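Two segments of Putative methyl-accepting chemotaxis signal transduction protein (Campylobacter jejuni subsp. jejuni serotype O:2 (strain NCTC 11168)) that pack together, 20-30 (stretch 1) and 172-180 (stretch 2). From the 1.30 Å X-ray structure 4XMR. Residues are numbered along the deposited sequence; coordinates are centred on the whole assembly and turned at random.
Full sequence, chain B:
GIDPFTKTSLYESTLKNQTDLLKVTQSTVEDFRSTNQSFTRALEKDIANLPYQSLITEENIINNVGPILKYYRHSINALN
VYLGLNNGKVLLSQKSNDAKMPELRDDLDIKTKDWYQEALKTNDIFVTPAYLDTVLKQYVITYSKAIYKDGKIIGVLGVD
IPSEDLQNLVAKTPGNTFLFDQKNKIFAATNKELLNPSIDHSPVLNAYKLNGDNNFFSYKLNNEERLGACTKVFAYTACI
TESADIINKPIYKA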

# COMPACT_ATOMS: atom_id res chain seq x y z
N ASP B 20 15.92 -11.43 0.68
CA ASP B 20 15.02 -10.63 -0.15
C ASP B 20 13.57 -10.74 0.29
O ASP B 20 12.84 -9.75 0.35
N LEU B 21 13.13 -11.95 0.60
CA LEU B 21 11.75 -12.13 1.03
C LEU B 21 11.48 -11.51 2.40
O LEU B 21 10.42 -10.93 2.62
N LEU B 22 12.44 -11.63 3.31
CA LEU B 22 12.29 -10.95 4.59
C LEU B 22 12.15 -9.44 4.39
O LEU B 22 11.30 -8.80 5.03
N LYS B 23 12.94 -8.88 3.48
CA LYS B 23 12.88 -7.45 3.21
C LYS B 23 11.52 -7.05 2.63
O LYS B 23 11.03 -5.95 2.92
N VAL B 24 10.89 -7.91 1.83
CA VAL B 24 9.54 -7.60 1.35
C VAL B 24 8.57 -7.45 2.53
O VAL B 24 7.71 -6.56 2.53
N THR B 25 8.69 -8.32 3.53
CA THR B 25 7.83 -8.20 4.70
C THR B 25 8.18 -6.94 5.50
O THR B 25 7.28 -6.24 5.98
N GLN B 26 9.47 -6.64 5.63
CA GLN B 26 9.86 -5.37 6.24
C GLN B 26 9.23 -4.17 5.53
O GLN B 26 8.67 -3.29 6.17
N SER B 27 9.31 -4.17 4.20
CA SER B 27 8.72 -3.10 3.41
C SER B 27 7.21 -2.98 3.61
O SER B 27 6.66 -1.89 3.63
N THR B 28 6.56 -4.13 3.77
CA THR B 28 5.12 -4.15 3.99
C THR B 28 4.77 -3.39 5.26
O THR B 28 3.85 -2.57 5.28
N VAL B 29 5.51 -3.65 6.33
CA VAL B 29 5.30 -2.96 7.59
C VAL B 29 5.59 -1.46 7.47
O VAL B 29 4.82 -0.63 7.95
N GLU B 30 6.70 -1.13 6.82
CA GLU B 30 7.10 0.27 6.67
C GLU B 30 6.07 1.06 5.87
O GLU B 30 5.75 2.20 6.22
N LYS B 172 -0.11 -12.13 2.50
CA LYS B 172 -0.03 -12.21 1.05
C LYS B 172 1.40 -12.21 0.53
O LYS B 172 1.64 -12.46 -0.64
N THR B 173 2.35 -11.90 1.40
CA THR B 173 3.74 -11.82 0.96
C THR B 173 4.32 -13.21 0.72
O THR B 173 3.96 -14.17 1.39
N PRO B 174 5.26 -13.31 -0.23
CA PRO B 174 5.98 -14.58 -0.40
C PRO B 174 6.83 -14.94 0.82
O PRO B 174 7.11 -14.10 1.68
N GLY B 175 7.23 -16.20 0.90
CA GLY B 175 8.08 -16.65 1.98
C GLY B 175 7.32 -16.93 3.26
O GLY B 175 6.23 -16.38 3.51
N ASN B 176 7.93 -17.77 4.10
CA ASN B 176 7.37 -18.08 5.40
C ASN B 176 7.76 -16.99 6.38
O ASN B 176 8.64 -17.19 7.25
N THR B 177 7.14 -15.82 6.21
CA THR B 177 7.47 -14.66 7.01
C THR B 177 6.39 -14.40 8.05
O THR B 177 5.22 -14.75 7.87
N PHE B 178 6.80 -13.78 9.16
CA PHE B 178 5.89 -13.51 10.26
C PHE B 178 6.41 -12.36 11.11
O PHE B 178 7.57 -11.96 10.98
N LEU B 179 5.53 -11.80 11.94
CA LEU B 179 5.85 -10.65 12.77
C LEU B 179 5.54 -10.94 14.23
O LEU B 179 4.50 -11.50 14.54
N PHE B 180 6.44 -10.50 15.11
CA PHE B 180 6.16 -10.44 16.54
C PHE B 180 5.94 -8.99 16.95
O PHE B 180 6.55 -8.08 16.38

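Residues 20-30 form part of a longer helix. In the second stretch, Thr-173 to Asn-176 are loop, and Thr-177 to Phe-180 are strand. The helix and strand axes approach to 8.8 Å, and their N-to-C directions differ by 46°. The contact buries 461 Å², summed over both sides.

One side of the helix supplies the contact. Leu-21, Val-24, Thr-25, Thr-28 and Val-29 point their CA-to-CB bonds toward the second stretch. Leu-22 starts sideways, but its end comes nearer. Gln-26 points away, and Lys-23 and Ser-27 are out of reach. In the second stretch, Thr-173, Thr-177 and Leu-179 point toward the helix, while Asn-176 and Phe-178 point away. The alternation from Thr-177 to Leu-179 is that expected of a strand.

Apolar contacts lie at both ends of the interface. Leu-21 is m at chi1 and t at chi2. Its CD2 lies 3.7 Å from CG of Pro-174, whose ring has a C-gamma endo pucker. Its CD1 lies 3.8 Å from CA of Gly-175. Gly-175 has a positive phi of 80°, which by itself favours glycine. An ideal CB here would sit only 3.1 Å from Leu-21 CD1, a tight fit. Val-24, with chi1 t, adds a looser contact to the proline, with its CG1 4.4 Å from Pro-174 CD. At the other end, Val-29 is also t. Its CG2 packs 3.6 Å from CD1 of Leu-179, a leucine with chi1 m and chi2 t. Leu-179 also reaches back along the helix, where its CD2 is 3.9 Å from Thr-25 CG2.

Threonine methyl groups add further contacts. Thr-173 and Thr-177 both have chi1 p. The CG2 of Thr-173 is 3.6 Å from Thr-28 OG1 and 4.3 Å from Val-24 CG1. The CG2 of Thr-177 lies 4.0 Å from Leu-21 O and 4.4 Å from Leu-22 CA.

The polar centre is a cluster of three threonine hydroxyls. Thr-25 has chi1 m, which carries its OG1 into this cluster. Thr-25 OG1 and Thr-177 OG1 are 2.8 Å apart, close enough for a hydrogen bond, though the Thr-177 proton has another acceptor within reach. Thr-173 OG1 is close to both, 3.2 Å from Thr-25 OG1 and 3.1 Å from Thr-177 OG1. Thr-28, also m, instead turns its hydroxyl back to its own helix. Its OG1 donates a 2.8 Å hydrogen bond to Val-24 O, which helps satisfy the hydroxyl beside the Thr-173 methyl.

One water joins the two backbones and the cluster. Water 1 donates hydrogen bonds to Leu-21 O and Pro-174 O; its O lies 2.7 Å and 2.9 Å from these atoms, respectively. It accepts from Thr-25 OG1, with 2.8 Å between that atom and the water O. The water thus bridges a helix carbonyl and a loop carbonyl while also accepting from the Thr-25 hydroxyl.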

# COMPACT_ATOMS: atom_id res chain seq x y z
CB ASP B 20 15.13 -11.04 -1.62
CG ASP B 20 16.43 -10.61 -2.27
OD1 ASP B 20 17.13 -9.74 -1.72
OD2 ASP B 20 16.74 -11.16 -3.34
CB LEU B 21 11.33 -13.59 0.98
CG LEU B 21 11.41 -14.22 -0.41
CD1 LEU B 21 10.83 -15.60 -0.36
CD2 LEU B 21 10.72 -13.37 -1.47
CB LEU B 22 13.48 -11.29 5.50
CG LEU B 22 13.44 -10.62 6.88
CD1 LEU B 22 12.17 -10.99 7.65
CD2 LEU B 22 14.68 -11.04 7.68
CB LYS B 23 14.02 -6.99 2.31
CG LYS B 23 14.10 -5.46 2.19
CD LYS B 23 15.36 -4.96 1.51
CE LYS B 23 15.33 -3.44 1.39
NZ LYS B 23 15.13 -2.77 2.71
CB VAL B 24 9.03 -8.68 0.37
CG1 VAL B 24 7.55 -8.45 0.04
CG2 VAL B 24 9.87 -8.68 -0.90
CB THR B 25 7.84 -9.50 5.54
OG1 THR B 25 7.08 -10.49 4.84
CG2 THR B 25 7.23 -9.30 6.92
CB GLN B 26 11.39 -5.24 6.27
CG GLN B 26 11.87 -3.90 6.79
CD GLN B 26 13.37 -3.76 6.73
OE1 GLN B 26 14.10 -4.75 6.68
NE2 GLN B 26 13.85 -2.52 6.71
CB SER B 27 9.03 -3.30 1.92
OG SER B 27 10.42 -3.14 1.66
CB THR B 28 4.61 -5.61 4.07
OG1 THR B 28 4.91 -6.27 2.84
CG2 THR B 28 3.12 -5.65 4.32
CB VAL B 29 6.16 -3.58 8.69
CG1 VAL B 29 6.07 -2.79 9.98
CG2 VAL B 29 5.76 -5.04 8.92
CB GLU B 30 8.46 0.36 5.98
CG GLU B 30 9.62 -0.15 6.82
CD GLU B 30 10.92 -0.26 6.04
OE1 GLU B 30 10.86 -0.30 4.79
OE2 GLU B 30 11.99 -0.32 6.67
CB LYS B 172 -0.81 -11.06 0.40
CG LYS B 172 -2.32 -11.15 0.53
CD LYS B 172 -3.00 -9.98 -0.17
CE LYS B 172 -4.51 -10.10 -0.16
NZ LYS B 172 -4.98 -11.28 -0.95
CB THR B 173 4.63 -11.11 2.00
OG1 THR B 173 4.69 -11.88 3.21
CG2 THR B 173 4.14 -9.69 2.28
CB PRO B 174 6.90 -14.31 -1.59
CG PRO B 174 7.06 -12.80 -1.59
CD PRO B 174 5.74 -12.26 -1.15
CB ASN B 176 7.85 -19.44 5.87
CG ASN B 176 7.21 -19.85 7.16
OD1 ASN B 176 5.99 -19.70 7.34
ND2 ASN B 176 8.01 -20.38 8.08
CB THR B 177 7.67 -13.41 6.15
OG1 THR B 177 6.46 -13.16 5.42
CG2 THR B 177 8.82 -13.59 5.17
CB PHE B 178 5.58 -14.78 11.09
CG PHE B 178 6.80 -15.57 11.51
CD1 PHE B 178 7.38 -16.48 10.64
CD2 PHE B 178 7.31 -15.47 12.80
CE1 PHE B 178 8.49 -17.24 11.02
CE2 PHE B 178 8.42 -16.23 13.19
CZ PHE B 178 8.99 -17.11 12.29
CB LEU B 179 5.00 -9.44 12.38
CG LEU B 179 5.09 -8.83 11.00
CD1 LEU B 179 4.17 -7.60 10.96
CD2 LEU B 179 6.53 -8.45 10.67
CB PHE B 180 7.34 -10.98 17.35
CG PHE B 180 7.61 -12.43 17.14
CD1 PHE B 180 6.93 -13.38 17.89
CD2 PHE B 180 8.56 -12.84 16.22
CE1 PHE B 180 7.18 -14.72 17.70
CE2 PHE B 180 8.81 -14.19 16.03
CZ PHE B 180 8.12 -15.13 16.78
O HOH W 1 7.81 -11.39 2.31